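Long-range contacts in beta-hexosaminidase Amuc_2018 (Akkermansia muciniphila, PDB 6JEB), which hydrolyses terminal non-reducing N-acetylhexosamine residues, including GlcNAc at the ends of N-glycans and in chitobiose, as a zinc-binding family 20 glycosidase: residues Ser348-Tyr352 / Lys374-Leu378; Cys419-Glu423 / Phe437-Leu441. All coordinates share one frame; numbering follows the deposited sequence.

Overall arrangement
Interactions 1 and 2 lie in series along the chain, with centres about 13 Å apart, on the same side of the protein's centre. Helix 372-376 joins them: Tyr376, which takes no part in the contact with 348-352, stacks on Phe437 of interaction 2 with Tyr376 CE1 3.5 Å from Phe437 CG, and its OH lies 2.5 Å from Glu423 OE2, a probable hydrogen bond. Cys375 packs on helix 417-426, its SG 3.5 Å from Ile421 CD1. Interaction 1 reaches the active site through Tyr352, which hydrogen-bonds the acetamide in the substrate pocket. Interaction 2 is farther out, among helices behind the barrel wall, where the N-terminal residues also meet it.

Interaction 1: residues Ser348-Tyr352 / Lys374-Leu378; sequences SEYCY and KCYDL. With ACM (acetamide), chain C.
The ring of Tyr350 is held between two aliphatic groups of 374-378. Leu378 CD1 lies over one face, 4.1 Å from the centroid, while Lys374 CE covers the opposite face at 4.0 Å, and both make CH-pi contacts. Lys374 crosses the ring at about a right angle: its chain leaves the helix extended, bends at chi2 (63°) and carries NZ past the ring to Glu349. There, in the conformer modelled here, NZ forms a 2.7 Å salt bridge with Glu349 OE2 on the anti lone pair, away from the other carboxylate oxygen. The extended Glu349 side chain also crosses the lysine at nearly a right angle, bringing its CG to 3.4 Å from Lys374 CE. In this family 20 catalytic domain, a TIM barrel, 348-352 belongs to the long loop after strand 342-345, and the contact holds it against helix 372-376 later in the same connection. At the outer end of the ring, one water accepts from Lys374 NZ and donates to Asp377 OD2 in its modelled conformer, and a second links that carboxylate oxygen to Tyr350 OH, 2.7 Å from the water. Deeper in, Leu378 sends its other methyl, CD2, to Cys351 SG at 3.7 Å. Tyr352 serves the substrate pocket: its OH donates a 2.7 Å hydrogen bond to the acetamide O, which lies at the edge of the ring near its plane, and Asp257 OD2 binds the ligand too.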
loop_
_atom_site.group_PDB
_atom_site.type_symbol
_atom_site.label_atom_id
_atom_site.label_comp_id
_atom_site.label_asym_id
_atom_site.label_seq_id
_atom_site.Cartn_x
_atom_site.Cartn_y
_atom_site.Cartn_z
ATOM N N SER A 348 -9.893 -1.037 -7.457
ATOM C CA SER A 348 -9.037 -1.098 -8.633
ATOM C C SER A 348 -9.459 -0.114 -9.714
ATOM O O SER A 348 -8.676 0.153 -10.629
ATOM C CB SER A 348 -8.994 -2.523 -9.181
ATOM O OG SER A 348 -10.272 -2.935 -9.633
ATOM N N GLU A 349 -10.672 0.437 -9.628
ATOM C CA GLU A 349 -11.113 1.463 -10.569
ATOM C C GLU A 349 -10.347 2.769 -10.392
ATOM O O GLU A 349 -10.281 3.570 -11.333
ATOM C CB GLU A 349 -12.621 1.702 -10.400
ATOM C CG GLU A 349 -13.261 2.666 -11.398
ATOM C CD GLU A 349 -14.786 2.678 -11.324
ATOM O OE1 GLU A 349 -15.366 1.631 -10.967
ATOM O OE2 GLU A 349 -15.407 3.725 -11.626
ATOM N N TYR A 350 -9.766 2.998 -9.210
ATOM C CA TYR A 350 -9.123 4.264 -8.880
ATOM C C TYR A 350 -7.705 4.098 -8.355
ATOM O O TYR A 350 -6.887 5.023 -8.467
ATOM C CB TYR A 350 -9.911 4.983 -7.777
ATOM C CG TYR A 350 -11.323 5.348 -8.146
ATOM C CD1 TYR A 350 -12.370 4.468 -7.910
ATOM C CD2 TYR A 350 -11.613 6.579 -8.723
ATOM C CE1 TYR A 350 -13.667 4.795 -8.244
ATOM C CE2 TYR A 350 -12.915 6.921 -9.057
ATOM C CZ TYR A 350 -13.935 6.024 -8.815
ATOM O OH TYR A 350 -15.229 6.349 -9.148
ATOM N N CYS A 351 -7.409 2.946 -7.745
ATOM C CA CYS A 351 -6.251 2.817 -6.867
ATOM C C CYS A 351 -5.206 1.841 -7.359
ATOM O O CYS A 351 -4.139 1.744 -6.735
ATOM C CB CYS A 351 -6.686 2.351 -5.469
ATOM S SG CYS A 351 -7.863 3.438 -4.660
ATOM N N TYR A 352 -5.479 1.102 -8.431
ATOM C CA TYR A 352 -4.539 0.110 -8.946
ATOM C C TYR A 352 -3.584 0.836 -9.885
ATOM O O TYR A 352 -3.892 1.063 -11.059
ATOM C CB TYR A 352 -5.293 -1.048 -9.600
ATOM C CG TYR A 352 -5.581 -2.161 -8.615
ATOM C CD1 TYR A 352 -5.913 -1.872 -7.288
ATOM C CD2 TYR A 352 -5.516 -3.500 -8.999
ATOM C CE1 TYR A 352 -6.163 -2.884 -6.370
ATOM C CE2 TYR A 352 -5.768 -4.519 -8.090
ATOM C CZ TYR A 352 -6.083 -4.203 -6.774
ATOM O OH TYR A 352 -6.305 -5.210 -5.865
ATOM N N LYS A 374 -9.280 10.557 -13.375
ATOM C CA LYS A 374 -10.126 9.503 -12.824
ATOM C C LYS A 374 -9.732 9.200 -11.388
ATOM O O LYS A 374 -10.584 9.094 -10.496
ATOM C CB LYS A 374 -9.995 8.241 -13.681
ATOM C CG LYS A 374 -10.638 7.002 -13.066
ATOM C CD LYS A 374 -12.139 7.181 -12.923
ATOM C CE LYS A 374 -12.800 5.889 -12.489
ATOM N NZ LYS A 374 -14.288 5.976 -12.545
ATOM N N CYS A 375 -8.427 9.052 -11.154
ATOM C CA CYS A 375 -7.932 8.802 -9.812
ATOM C C CYS A 375 -8.419 9.873 -8.837
ATOM O O CYS A 375 -8.902 9.554 -7.741
ATOM C CB CYS A 375 -6.408 8.757 -9.877
ATOM S SG CYS A 375 -5.619 8.236 -8.389
ATOM N N TYR A 376 -8.296 11.149 -9.221
ATOM C CA TYR A 376 -8.708 12.242 -8.348
ATOM C C TYR A 376 -10.208 12.229 -8.061
ATOM O O TYR A 376 -10.644 12.807 -7.055
ATOM C CB TYR A 376 -8.255 13.604 -8.908
ATOM C CG TYR A 376 -8.381 14.654 -7.836
ATOM C CD1 TYR A 376 -7.391 14.793 -6.874
ATOM C CD2 TYR A 376 -9.523 15.440 -7.727
ATOM C CE1 TYR A 376 -7.519 15.691 -5.842
ATOM C CE2 TYR A 376 -9.661 16.348 -6.700
ATOM C CZ TYR A 376 -8.654 16.474 -5.758
ATOM O OH TYR A 376 -8.790 17.371 -4.725
ATOM N N ASP A 377 -11.007 11.572 -8.904
ATOM C CA ASP A 377 -12.434 11.513 -8.631
ATOM C C ASP A 377 -12.775 10.638 -7.427
ATOM O O ASP A 377 -13.937 10.622 -7.014
ATOM C CB ASP A 377 -13.190 11.045 -9.876
ATOM C CG ASP A 377 -14.653 11.445 -9.854
ATOM O OD1 ASP A 377 -14.945 12.640 -9.625
ATOM O OD2 ASP A 377 -15.512 10.567 -10.067
ATOM N N LEU A 378 -11.801 9.938 -6.847
ATOM C CA LEU A 378 -12.075 9.029 -5.738
ATOM C C LEU A 378 -12.464 9.789 -4.474
ATOM O O LEU A 378 -11.698 10.621 -3.976
ATOM C CB LEU A 378 -10.851 8.168 -5.451
ATOM C CG LEU A 378 -10.997 7.250 -4.234
ATOM C CD1 LEU A 378 -12.090 6.207 -4.472
ATOM C CD2 LEU A 378 -9.664 6.587 -3.916
HETATM C C1 ACM C . -5.437 -8.460 -5.956
HETATM O O ACM C . -5.562 -7.616 -6.786
HETATM N N ACM C . -5.075 -9.776 -6.377
HETATM C C2 ACM C . -5.652 -8.220 -4.473
HETATM O O HOH W 1 -15.235 8.551 -11.695
HETATM O O HOH W 2 -16.107 8.650 -8.010
#

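Interaction 2: residues Cys419-Glu423 / Phe437-Leu441; sequences CAIAE and FRRKL
Glu423 OE1 is gripped by two donors, Lys440 NZ across the helix pair and the backbone N of Glu9 from the N-terminal region. The lysine bond is a salt bridge of 2.8 Å, met on the syn side of the carboxylate and 16° out of its plane. The two side chains come from opposite directions, and Lys440 bends at its third side-chain torsion to bring its ammonium group to the acid. That group has further partners in the carboxylate of Glu9 and the carbonyl oxygen of Ile6, while OE2 of Glu423 is probably hydrogen-bonded to Tyr376 OH. With both oxygens engaged and a lysine beside them, this buried carboxylate is probably kept ionised and fixed in rotation.

Phe437 lies next to the acid and runs past it in the opposite direction, with ring and carboxylate planes 84° apart. Glu423 OE1 approaches the ring edge in plane, 3.9 Å from CD1, where the slightly positive ring hydrogens would be favourable to a carboxylate oxygen. The far end of the ring rests against the backbone of 419-423: CZ is 3.5 Å from Ala420 N and 3.8 Å from Ala420 CB, a small side chain beside which the ring can come close to the helix. Cys419 adds its CB against CZ at 4.0 Å and turns SG to Leu441 CD1, 3.9 Å away, extending the apolar patch beyond the ring.

The axes of the two short segments approach to 11.7 Å, their directions 130° apart, an oblique crossing nearer antiparallel than parallel and spanned by side chains. Helix 417-426 comes after strand 392-399, the last of the eight parallel strands, and helix 407-414; Ile421 packs on that strand, and the contact sets helix 434-452 against the outer helical layer of the TIM barrel.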
loop_
_atom_site.group_PDB
_atom_site.type_symbol
_atom_site.label_atom_id
_atom_site.label_comp_id
_atom_site.label_asym_id
_atom_site.label_seq_id
_atom_site.Cartn_x
_atom_site.Cartn_y
_atom_site.Cartn_z
ATOM N N CYS A 419 -0.094 11.186 -5.851
ATOM C CA CYS A 419 -0.421 12.507 -5.310
ATOM C C CYS A 419 -1.926 12.673 -5.152
ATOM O O CYS A 419 -2.397 13.258 -4.167
ATOM C CB CYS A 419 0.113 13.607 -6.232
ATOM S SG CYS A 419 1.868 13.469 -6.631
ATOM N N ALA A 420 -2.692 12.178 -6.128
ATOM C CA ALA A 420 -4.148 12.250 -6.048
ATOM C C ALA A 420 -4.676 11.343 -4.948
ATOM O O ALA A 420 -5.576 11.732 -4.192
ATOM C CB ALA A 420 -4.768 11.890 -7.401
ATOM N N ILE A 421 -4.123 10.132 -4.838
ATOM C CA ILE A 421 -4.489 9.240 -3.740
ATOM C C ILE A 421 -4.200 9.900 -2.397
ATOM O O ILE A 421 -5.000 9.800 -1.457
ATOM C CB ILE A 421 -3.764 7.887 -3.880
ATOM C CG1 ILE A 421 -4.184 7.169 -5.175
ATOM C CG2 ILE A 421 -4.013 7.002 -2.655
ATOM C CD1 ILE A 421 -5.637 6.735 -5.195
ATOM N N ALA A 422 -3.041 10.562 -2.276
ATOM C CA ALA A 422 -2.690 11.234 -1.026
ATOM C C ALA A 422 -3.744 12.264 -0.645
ATOM O O ALA A 422 -4.140 12.362 0.526
ATOM C CB ALA A 422 -1.314 11.899 -1.150
ATOM N N GLU A 423 -4.213 13.037 -1.625
ATOM C CA GLU A 423 -5.226 14.049 -1.352
ATOM C C GLU A 423 -6.581 13.411 -1.047
ATOM O O GLU A 423 -7.324 13.901 -0.191
ATOM C CB GLU A 423 -5.292 15.054 -2.511
ATOM C CG GLU A 423 -6.294 16.182 -2.290
ATOM C CD GLU A 423 -5.871 17.510 -2.911
ATOM O OE1 GLU A 423 -4.713 17.933 -2.698
ATOM O OE2 GLU A 423 -6.699 18.139 -3.609
ATOM N N PHE A 437 -6.332 20.900 -7.599
ATOM C CA PHE A 437 -5.311 19.860 -7.571
ATOM C C PHE A 437 -4.415 19.945 -8.799
ATOM O O PHE A 437 -3.185 19.876 -8.691
ATOM C CB PHE A 437 -5.962 18.479 -7.474
ATOM C CG PHE A 437 -4.980 17.345 -7.576
ATOM C CD1 PHE A 437 -4.239 16.947 -6.466
ATOM C CD2 PHE A 437 -4.779 16.694 -8.785
ATOM C CE1 PHE A 437 -3.324 15.902 -6.558
ATOM C CE2 PHE A 437 -3.871 15.656 -8.891
ATOM C CZ PHE A 437 -3.136 15.257 -7.777
ATOM N N ARG A 438 -5.025 20.089 -9.980
ATOM C CA ARG A 438 -4.260 20.168 -11.222
ATOM C C ARG A 438 -3.312 21.363 -11.211
ATOM O O ARG A 438 -2.165 21.260 -11.666
ATOM C CB ARG A 438 -5.221 20.243 -12.411
ATOM C CG ARG A 438 -4.562 20.160 -13.770
ATOM C CD ARG A 438 -5.561 20.494 -14.861
ATOM N NE ARG A 438 -5.846 21.925 -14.904
ATOM C CZ ARG A 438 -7.041 22.444 -15.167
ATOM N NH1 ARG A 438 -8.078 21.650 -15.396
ATOM N NH2 ARG A 438 -7.206 23.760 -15.184
ATOM N N ARG A 439 -3.770 22.503 -10.686
ATOM C CA ARG A 439 -2.905 23.673 -10.566
ATOM C C ARG A 439 -1.681 23.356 -9.715
ATOM O O ARG A 439 -0.541 23.624 -10.116
ATOM C CB ARG A 439 -3.689 24.828 -9.937
ATOM C CG ARG A 439 -2.816 26.024 -9.555
ATOM C CD ARG A 439 -3.573 27.062 -8.724
ATOM N NE ARG A 439 -3.944 26.579 -7.393
ATOM C CZ ARG A 439 -3.128 26.573 -6.343
ATOM N NH1 ARG A 439 -1.877 26.998 -6.465
ATOM N NH2 ARG A 439 -3.560 26.124 -5.169
ATOM N N LYS A 440 -1.901 22.773 -8.537
ATOM C CA LYS A 440 -0.790 22.484 -7.633
ATOM C C LYS A 440 0.155 21.447 -8.223
ATOM O O LYS A 440 1.376 21.554 -8.071
ATOM C CB LYS A 440 -1.330 21.982 -6.296
ATOM C CG LYS A 440 -2.263 22.960 -5.611
ATOM C CD LYS A 440 -2.671 22.455 -4.238
ATOM C CE LYS A 440 -3.538 21.200 -4.343
ATOM N NZ LYS A 440 -3.857 20.618 -2.997
ATOM N N LEU A 441 -0.393 20.418 -8.872
ATOM C CA LEU A 441 0.462 19.366 -9.410
ATOM C C LEU A 441 1.410 19.906 -10.474
ATOM O O LEU A 441 2.553 19.445 -10.588
ATOM C CB LEU A 441 -0.391 18.239 -9.970
ATOM C CG LEU A 441 0.476 17.070 -10.423
ATOM C CD1 LEU A 441 1.021 16.286 -9.231
ATOM C CD2 LEU A 441 -0.292 16.202 -11.362
#